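PDB 1U0K: gene product PA4716 from Pseudomonas aeruginosa, which is of uncertain function but belongs to the PhzF family and is probably an isomerase, a predicted epimerase related to the diaminopimelate epimerases. Local coordinates for residues 6-11 and 86-91; 108-113 and 119-124. All coordinates share one frame; numbering follows the deposited sequence.

From the N terminus, strand 6-12 is the first element of the chain, and contact 1 closes a long loop of 74 residues by bringing the C-terminal end of helix 78-90 back against it. Contact 2 follows in series, after strand 96-101, neither nested in contact 1 nor crossing it: strand 106-114 turns over into strand 117-129, and 108-113 and 119-124 pair with five residues between them. The two contacts, with centres about 14 Å apart, meet through the helix, since His87 leans on Ser111 and Arg113. Helix 78-90 thus packs on the hairpin while its end reaches strand 6-12; strand 267-282 pairs with both strand 6-12 and strand 117-129.

Contact 1 of 2, residues 6-11 and 86-91; sequences RYWQLD and LHHLRG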
ATOM      1  N   ARG A   6      -8.864 -17.192   7.786  1.00 14.30           N
ATOM      2  CA  ARG A   6      -8.944 -15.819   8.229  1.00 13.89           C
ATOM      3  C   ARG A   6      -7.612 -15.139   8.072  1.00 12.05           C
ATOM      4  O   ARG A   6      -6.558 -15.781   8.100  1.00 12.40           O
ATOM      5  CB  ARG A   6      -9.285 -15.741   9.717  1.00 14.80           C
ATOM      6  CG  ARG A   6     -10.600 -16.378  10.105  1.00 18.02           C
ATOM      7  CD  ARG A   6     -10.725 -16.681  11.597  1.00 21.76           C
ATOM      8  NE  ARG A   6      -9.627 -17.505  12.107  1.00 25.46           N
ATOM      9  CZ  ARG A   6      -9.478 -17.866  13.385  1.00 29.96           C
ATOM     10  NH1 ARG A   6     -10.363 -17.490  14.310  1.00 31.81           N
ATOM     11  NH2 ARG A   6      -8.442 -18.612  13.741  1.00 31.30           N
ATOM     12  N   TYR A   7      -7.663 -13.827   7.927  1.00 10.51           N
ATOM     13  CA  TYR A   7      -6.531 -12.980   8.242  1.00  9.47           C
ATOM     14  C   TYR A   7      -6.957 -11.917   9.236  1.00  9.40           C
ATOM     15  O   TYR A   7      -8.160 -11.714   9.492  1.00  8.87           O
ATOM     16  CB  TYR A   7      -5.892 -12.384   6.984  1.00  9.09           C
ATOM     17  CG  TYR A   7      -6.716 -11.337   6.282  1.00  8.47           C
ATOM     18  CD1 TYR A   7      -6.711 -10.030   6.706  1.00  8.92           C
ATOM     19  CD2 TYR A   7      -7.519 -11.678   5.203  1.00  8.49           C
ATOM     20  CE1 TYR A   7      -7.475  -9.057   6.060  1.00  8.98           C
ATOM     21  CE2 TYR A   7      -8.280 -10.709   4.538  1.00  8.94           C
ATOM     22  CZ  TYR A   7      -8.259  -9.411   4.986  1.00  9.16           C
ATOM     23  OH  TYR A   7      -9.020  -8.440   4.366  1.00 10.29           O
ATOM     24  N   TRP A   8      -5.977 -11.257   9.821  1.00  8.89           N
ATOM     25  CA  TRP A   8      -6.209 -10.275  10.866  1.00  8.85           C
ATOM     26  C   TRP A   8      -5.404  -9.032  10.593  1.00  9.08           C
ATOM     27  O   TRP A   8      -4.250  -9.132  10.206  1.00 10.27           O
ATOM     28  CB  TRP A   8      -5.805 -10.828  12.228  1.00  9.30           C
ATOM     29  CG  TRP A   8      -6.398 -12.158  12.557  1.00  9.80           C
ATOM     30  CD1 TRP A   8      -6.082 -13.376  11.998  1.00 10.93           C
ATOM     31  CD2 TRP A   8      -7.397 -12.429  13.546  1.00 12.02           C
ATOM     32  NE1 TRP A   8      -6.831 -14.367  12.576  1.00 11.83           N
ATOM     33  CE2 TRP A   8      -7.641 -13.817  13.530  1.00 12.52           C
ATOM     34  CE3 TRP A   8      -8.114 -11.633  14.453  1.00 12.66           C
ATOM     35  CZ2 TRP A   8      -8.572 -14.424  14.381  1.00 12.45           C
ATOM     36  CZ3 TRP A   8      -9.030 -12.239  15.288  1.00 14.34           C
ATOM     37  CH2 TRP A   8      -9.243 -13.616  15.250  1.00 13.93           C
ATOM     38  N   GLN A   9      -5.999  -7.869  10.838  1.00  9.13           N
ATOM     39  CA  GLN A   9      -5.334  -6.585  10.729  1.00  9.64           C
ATOM     40  C   GLN A   9      -4.927  -6.141  12.122  1.00  9.72           C
ATOM     41  O   GLN A   9      -5.752  -6.063  13.013  1.00  9.70           O
ATOM     42  CB  GLN A   9      -6.274  -5.547  10.083  1.00  9.92           C
ATOM     43  CG  GLN A   9      -5.705  -4.147   9.984  1.00 10.68           C
ATOM     44  CD  GLN A   9      -4.498  -4.039   9.074  1.00 10.81           C
ATOM     45  OE1 GLN A   9      -4.294  -4.881   8.193  1.00 11.51           O
ATOM     46  NE2 GLN A   9      -3.690  -3.010   9.290  1.00 10.45           N
ATOM     47  N   LEU A  10      -3.633  -5.916  12.310  1.00  9.30           N
ATOM     48  CA  LEU A  10      -3.053  -5.514  13.587  1.00 10.09           C
ATOM     49  C   LEU A  10      -2.224  -4.257  13.399  1.00 10.20           C
ATOM     50  O   LEU A  10      -1.769  -3.973  12.301  1.00 10.14           O
ATOM     51  CB  LEU A  10      -2.112  -6.611  14.113  1.00 10.42           C
ATOM     52  CG  LEU A  10      -2.719  -7.823  14.810  1.00 12.35           C
ATOM     53  CD1 LEU A  10      -3.561  -8.656  13.900  1.00 13.76           C
ATOM     54  CD2 LEU A  10      -1.607  -8.672  15.402  1.00 13.21           C
ATOM     55  N   ASP A  11      -1.997  -3.534  14.485  1.00 10.20           N
ATOM     56  CA  ASP A  11      -0.973  -2.497  14.518  1.00 10.86           C
ATOM     57  C   ASP A  11       0.111  -2.872  15.505  1.00 10.94           C
ATOM     58  O   ASP A  11      -0.183  -3.245  16.635  1.00 11.75           O
ATOM     59  CB  ASP A  11      -1.575  -1.172  14.943  1.00 11.19           C
ATOM     60  CG  ASP A  11      -2.436  -0.571  13.885  1.00 13.04           C
ATOM     61  OD1 ASP A  11      -2.141  -0.758  12.678  1.00 13.05           O
ATOM     62  OD2 ASP A  11      -3.439   0.101  14.171  1.00 12.68           O
ATOM     63  N   LEU A  86      -1.432 -14.885  18.417  1.00  9.56           N
ATOM     64  CA  LEU A  86      -1.449 -16.234  18.985  1.00 10.27           C
ATOM     65  C   LEU A  86      -1.923 -16.221  20.439  1.00 10.63           C
ATOM     66  O   LEU A  86      -2.627 -17.127  20.856  1.00 10.71           O
ATOM     67  CB  LEU A  86      -0.075 -16.885  18.864  1.00 10.12           C
ATOM     68  CG  LEU A  86       0.350 -17.208  17.433  1.00 11.05           C
ATOM     69  CD1 LEU A  86       1.807 -17.635  17.410  1.00 12.31           C
ATOM     70  CD2 LEU A  86      -0.499 -18.290  16.813  1.00 11.67           C
ATOM     71  N   HIS A  87      -1.546 -15.193  21.186  1.00 11.43           N
ATOM     72  CA  HIS A  87      -1.996 -15.008  22.577  1.00 12.12           C
ATOM     73  C   HIS A  87      -3.506 -14.774  22.602  1.00 12.42           C
ATOM     74  O   HIS A  87      -4.231 -15.380  23.396  1.00 12.60           O
ATOM     75  CB  HIS A  87      -1.253 -13.825  23.192  1.00 12.84           C
ATOM     76  CG  HIS A  87      -1.244 -13.784  24.691  1.00 12.87           C
ATOM     77  ND1 HIS A  87      -2.313 -14.158  25.476  1.00 15.75           N
ATOM     78  CD2 HIS A  87      -0.286 -13.353  25.545  1.00 11.80           C
ATOM     79  CE1 HIS A  87      -1.999 -13.976  26.751  1.00 13.09           C
ATOM     80  NE2 HIS A  87      -0.773 -13.492  26.816  1.00 15.28           N
ATOM     81  N   HIS A  88      -3.989 -13.922  21.708  1.00 12.59           N
ATOM     82  CA  HIS A  88      -5.436 -13.684  21.578  1.00 12.93           C
ATOM     83  C   HIS A  88      -6.223 -14.973  21.298  1.00 13.54           C
ATOM     84  O   HIS A  88      -7.257 -15.227  21.921  1.00 13.73           O
ATOM     85  CB  HIS A  88      -5.687 -12.648  20.471  1.00 12.70           C
ATOM     86  CG  HIS A  88      -7.133 -12.460  20.132  1.00 13.56           C
ATOM     87  ND1 HIS A  88      -8.039 -11.905  21.010  1.00 15.77           N
ATOM     88  CD2 HIS A  88      -7.828 -12.765  19.014  1.00 14.46           C
ATOM     89  CE1 HIS A  88      -9.231 -11.868  20.439  1.00 16.46           C
ATOM     90  NE2 HIS A  88      -9.132 -12.391  19.231  1.00 15.84           N
ATOM     91  N   LEU A  89      -5.722 -15.795  20.382  1.00 14.28           N
ATOM     92  CA  LEU A  89      -6.381 -17.040  20.000  1.00 15.35           C
ATOM     93  C   LEU A  89      -6.325 -18.102  21.102  1.00 16.70           C
ATOM     94  O   LEU A  89      -7.298 -18.814  21.312  1.00 17.48           O
ATOM     95  CB  LEU A  89      -5.777 -17.593  18.707  1.00 15.22           C
ATOM     96  CG  LEU A  89      -6.023 -16.716  17.476  1.00 15.25           C
ATOM     97  CD1 LEU A  89      -5.228 -17.261  16.290  1.00 16.46           C
ATOM     98  CD2 LEU A  89      -7.501 -16.623  17.145  1.00 16.56           C
ATOM     99  N   ARG A  90      -5.208 -18.192  21.817  1.00 18.53           N
ATOM    100  CA  ARG A  90      -5.049 -19.225  22.846  1.00 20.78           C
ATOM    101  C   ARG A  90      -5.826 -18.863  24.115  1.00 21.98           C
ATOM    102  O   ARG A  90      -6.409 -19.734  24.761  1.00 22.45           O
ATOM    103  CB  ARG A  90      -3.574 -19.419  23.190  1.00 21.46           C
ATOM    104  CG  ARG A  90      -3.294 -20.565  24.178  1.00 23.92           C
ATOM    105  CD  ARG A  90      -1.816 -20.708  24.526  1.00 28.45           C
ATOM    106  NE  ARG A  90      -1.462 -22.040  25.026  1.00 31.83           N
ATOM    107  CZ  ARG A  90      -1.767 -22.508  26.234  1.00 35.13           C
ATOM    108  NH1 ARG A  90      -2.434 -21.764  27.115  1.00 36.68           N
ATOM    109  NH2 ARG A  90      -1.387 -23.737  26.573  1.00 35.94           N
ATOM    110  N   GLY A  91      -5.841 -17.576  24.451  1.00 23.04           N
ATOM    111  CA  GLY A  91      -6.334 -17.115  25.737  1.00 24.16           C
ATOM    112  C   GLY A  91      -5.266 -17.276  26.803  1.00 24.99           C
ATOM    113  O   GLY A  91      -4.136 -17.687  26.523  1.00 25.43           O
TER
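In the N-terminal half of this PhzF-family fold, related to that of diaminopimelate epimerase, the last turn of helix 78-90 packs against strand 6-12, with Trp8 and Arg6 of the strand meeting His88 and Leu89 of the helix. The segment axes stay 12.2 Å apart at closest approach and make an angle of 122°, so side chains have to span the gap, and the two segments bury a modest 144 Å² between them. Trp8 does most of the spanning. With its CG beside the backbone N (chi1 -52°), the indole sends its six-membered ring toward the helix, where CZ2 lies 3.7 Å from Leu89 CD2. Two atoms further round the ring, past CH2, Trp8 CZ3 is 3.9 Å from His88 NE2, and the indole and imidazole planes are steeply inclined at 77°. The pyrrole side of the indole is fixed separately, Trp8 NE1 being hydrogen-bonded to Asp27 OD1. The same carboxylate takes a salt bridge from Arg6 NH2 through OD2, so Asp27 ties together the two strand residues that face the helix. Arg6, two residues before Trp8, lies on the same side of the strand; its chain bends at chi3 and brings the guanidinium beside the indole, with Trp8 CZ2 3.5 Å above the guanidinium plane and offset toward its rim. Trp8 also packs on Leu283 of the second subunit, which places this small cluster near the dimer interface. The Arg6 and Leu89 side chains run past each other in opposite directions, and the methyl that touches the indole, Leu89 CD2, also lies 4.1 Å from both Arg6 NH1 and Arg6 NH2.

Contact 2 of 2, residues 108-113 and 119-124; sequences ALRSVR and YAEMDQ
Tyr119 pairs with Val112 through two backbone bonds, Tyr119 N to Val112 O and Val112 N to Tyr119 O, each 2.9 Å, while its CB rests 3.7 Å from Val112 CG2. Its hydroxyl is hydrogen-bonded to Asp259. Ala120 stands opposite Ser111 in a non-hydrogen-bonded pair, and its CA makes a CA-H...O contact with Arg110 O. In this antiparallel beta hairpin of strands 106-114 and 117-129, which strand 267-282 extends beyond 119-124, Glu121 N bonds to Arg110 O and Arg110 N to Glu121 O. Their side chains meet on the face that also carries Val112 and Tyr119, Arg110 gripping the carboxylate side-on: NE lies 3.2 Å from Glu121 OE2 and NH2 3.0 Å from Glu121 OE1. The planes stand 85° apart, both oxygens are met from above the carboxylate plane, and the NH2 bond is bent (136°). Arg110 NH1 bridges to Glu95. On the face of Leu109, Ser111, Ala120 and Met122, which packs on helix 78-90, selenomethionine Met122 offers CB to Leu109 CD2 at 3.6 Å; its side chain lies about 10 Å from that of Glu48, a predicted active-site residue. Asp123 N bonds to Ala108 O, and a water accepts from Ala108 N and donates to Asp123 O at 2.7 Å.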
ATOM      1  N   ALA A 108      12.590 -16.771  19.542  1.00 15.39           N
ATOM      2  CA  ALA A 108      11.817 -16.871  20.763  1.00 15.49           C
ATOM      3  C   ALA A 108      11.099 -15.552  21.049  1.00 14.91           C
ATOM      4  O   ALA A 108      11.694 -14.474  20.977  1.00 15.51           O
ATOM      5  CB  ALA A 108      12.741 -17.244  21.927  1.00 15.71           C
ATOM      6  N   LEU A 109       9.810 -15.639  21.357  1.00 14.44           N
ATOM      7  CA  LEU A 109       9.000 -14.474  21.700  1.00 14.19           C
ATOM      8  C   LEU A 109       8.228 -14.699  22.979  1.00 14.47           C
ATOM      9  O   LEU A 109       8.000 -15.833  23.384  1.00 14.42           O
ATOM     10  CB  LEU A 109       8.017 -14.141  20.576  1.00 14.16           C
ATOM     11  CG  LEU A 109       8.660 -13.707  19.259  1.00 14.83           C
ATOM     12  CD1 LEU A 109       8.705 -14.849  18.286  1.00 17.04           C
ATOM     13  CD2 LEU A 109       7.944 -12.493  18.679  1.00 14.89           C
ATOM     14  N   ARG A 110       7.860 -13.602  23.621  1.00 14.76           N
ATOM     15  CA  ARG A 110       6.949 -13.612  24.750  1.00 15.65           C
ATOM     16  C   ARG A 110       5.879 -12.548  24.535  1.00 15.14           C
ATOM     17  O   ARG A 110       6.112 -11.528  23.888  1.00 15.36           O
ATOM     18  CB  ARG A 110       7.712 -13.363  26.057  1.00 16.42           C
ATOM     19  CG  ARG A 110       8.287 -11.988  26.213  1.00 20.06           C
ATOM     20  CD  ARG A 110       9.078 -11.796  27.519  1.00 24.56           C
ATOM     21  NE  ARG A 110       9.392 -10.384  27.756  1.00 27.66           N
ATOM     22  CZ  ARG A 110       8.521  -9.471  28.185  1.00 30.33           C
ATOM     23  NH1 ARG A 110       7.263  -9.793  28.463  1.00 31.61           N
ATOM     24  NH2 ARG A 110       8.917  -8.213  28.345  1.00 32.26           N
ATOM     25  N   SER A 111       4.696 -12.796  25.062  1.00 14.74           N
ATOM     26  CA  SER A 111       3.627 -11.826  25.014  1.00 14.53           C
ATOM     27  C   SER A 111       2.876 -11.756  26.329  1.00 15.39           C
ATOM     28  O   SER A 111       2.707 -12.756  27.013  1.00 15.52           O
ATOM     29  CB  SER A 111       2.653 -12.163  23.886  1.00 14.25           C
ATOM     30  OG  SER A 111       2.122 -13.461  24.060  1.00 14.04           O
ATOM     31  N   VAL A 112       2.409 -10.557  26.652  1.00 15.99           N
ATOM     32  CA  VAL A 112       1.546 -10.321  27.799  1.00 16.85           C
ATOM     33  C   VAL A 112       0.367  -9.453  27.372  1.00 17.21           C
ATOM     34  O   VAL A 112       0.441  -8.714  26.391  1.00 16.68           O
ATOM     35  CB  VAL A 112       2.315  -9.628  28.950  1.00 17.36           C
ATOM     36  CG1 VAL A 112       3.419 -10.538  29.490  1.00 18.45           C
ATOM     37  CG2 VAL A 112       2.902  -8.293  28.498  1.00 17.30           C
ATOM     38  N   ARG A 113      -0.733  -9.562  28.096  1.00 18.06           N
ATOM     39  CA  ARG A 113      -1.845  -8.650  27.905  1.00 19.18           C
ATOM     40  C   ARG A 113      -1.459  -7.274  28.429  1.00 20.18           C
ATOM     41  O   ARG A 113      -0.742  -7.154  29.430  1.00 20.50           O
ATOM     42  CB  ARG A 113      -3.089  -9.173  28.623  1.00 19.53           C
ATOM     43  CG  ARG A 113      -3.583 -10.484  28.077  1.00 20.78           C
ATOM     44  CD  ARG A 113      -4.930 -10.907  28.613  1.00 22.30           C
ATOM     45  NE  ARG A 113      -5.329 -12.199  28.070  1.00 23.27           N
ATOM     46  CZ  ARG A 113      -5.892 -12.383  26.876  1.00 24.81           C
ATOM     47  NH1 ARG A 113      -6.165 -11.354  26.075  1.00 25.27           N
ATOM     48  NH2 ARG A 113      -6.209 -13.611  26.486  1.00 26.12           N
ATOM     49  N   TYR A 119       1.507  -6.626  24.767  1.00 14.47           N
ATOM     50  CA  TYR A 119       2.901  -6.250  24.622  1.00 14.80           C
ATOM     51  C   TYR A 119       3.639  -7.512  24.225  1.00 14.92           C
ATOM     52  O   TYR A 119       3.507  -8.540  24.881  1.00 14.86           O
ATOM     53  CB  TYR A 119       3.487  -5.696  25.930  1.00 15.22           C
ATOM     54  CG  TYR A 119       4.864  -5.119  25.729  1.00 16.55           C
ATOM     55  CD1 TYR A 119       5.029  -3.814  25.306  1.00 17.78           C
ATOM     56  CD2 TYR A 119       5.997  -5.894  25.931  1.00 17.85           C
ATOM     57  CE1 TYR A 119       6.293  -3.285  25.101  1.00 18.24           C
ATOM     58  CE2 TYR A 119       7.264  -5.381  25.720  1.00 18.54           C
ATOM     59  CZ  TYR A 119       7.405  -4.078  25.305  1.00 19.94           C
ATOM     60  OH  TYR A 119       8.669  -3.581  25.104  1.00 20.95           O
ATOM     61  N   ALA A 120       4.424  -7.428  23.159  1.00 14.24           N
ATOM     62  CA  ALA A 120       5.185  -8.555  22.664  1.00 14.80           C
ATOM     63  C   ALA A 120       6.659  -8.198  22.535  1.00 15.46           C
ATOM     64  O   ALA A 120       7.010  -7.059  22.229  1.00 14.63           O
ATOM     65  CB  ALA A 120       4.631  -9.012  21.329  1.00 14.69           C
ATOM     66  N   GLU A 121       7.514  -9.188  22.759  1.00 16.19           N
ATOM     67  CA  GLU A 121       8.955  -9.010  22.680  1.00 17.22           C
ATOM     68  C   GLU A 121       9.608 -10.215  22.033  1.00 17.41           C
ATOM     69  O   GLU A 121       9.146 -11.341  22.185  1.00 16.64           O
ATOM     70  CB  GLU A 121       9.496  -8.831  24.092  1.00 18.12           C
ATOM     71  CG  GLU A 121      10.978  -8.568  24.210  1.00 21.12           C
ATOM     72  CD  GLU A 121      11.375  -8.501  25.669  1.00 25.54           C
ATOM     73  OE1 GLU A 121      11.056  -7.487  26.323  1.00 28.96           O
ATOM     74  OE2 GLU A 121      11.969  -9.477  26.174  1.00 29.91           O
HETATM   75  N   MSE A 122      10.695  -9.973  21.313  1.00 17.76           N
HETATM   76  CA  MSE A 122      11.426 -11.031  20.645  1.00 18.74           C
HETATM   77  C   MSE A 122      12.913 -10.936  20.959  1.00 19.17           C
HETATM   78  O   MSE A 122      13.422  -9.847  21.218  1.00 18.97           O
HETATM   79  CB  MSE A 122      11.213 -10.945  19.141  1.00 19.54           C
HETATM   80  CG  MSE A 122      11.843  -9.729  18.486  1.00 20.71           C
HETATM   81 SE   MSE A 122      11.153  -9.457  16.695  1.00 28.80          SE
HETATM   82  CE  MSE A 122      12.145 -10.635  15.847  1.00 24.91           C
ATOM     83  N   ASP A 123      13.581 -12.087  20.934  1.00 19.59           N
ATOM     84  CA  ASP A 123      15.033 -12.183  21.049  1.00 20.47           C
ATOM     85  C   ASP A 123      15.622 -12.387  19.659  1.00 20.48           C
ATOM     86  O   ASP A 123      15.459 -13.440  19.044  1.00 20.49           O
ATOM     87  CB  ASP A 123      15.405 -13.349  21.973  1.00 20.71           C
ATOM     88  CG  ASP A 123      16.904 -13.434  22.256  1.00 23.34           C
ATOM     89  OD1 ASP A 123      17.655 -12.485  21.930  1.00 26.35           O
ATOM     90  OD2 ASP A 123      17.418 -14.425  22.816  1.00 25.60           O
ATOM     91  N   GLN A 124      16.286 -11.351  19.150  1.00 21.48           N
ATOM     92  CA  GLN A 124      16.880 -11.392  17.820  1.00 22.04           C
ATOM     93  C   GLN A 124      18.289 -11.993  17.783  1.00 23.02           C
ATOM     94  O   GLN A 124      18.877 -12.129  16.713  1.00 23.29           O
ATOM     95  CB  GLN A 124      16.907  -9.987  17.221  1.00 21.95           C
ATOM     96  CG  GLN A 124      15.514  -9.373  17.083  1.00 22.09           C
ATOM     97  CD  GLN A 124      15.472  -8.202  16.121  1.00 23.76           C
ATOM     98  OE1 GLN A 124      16.507  -7.664  15.736  1.00 22.51           O
ATOM     99  NE2 GLN A 124      14.277  -7.806  15.733  1.00 20.78           N
TER
HETATM  100  O   HOH W   1      15.453 -16.021  19.675  1.00 24.07           O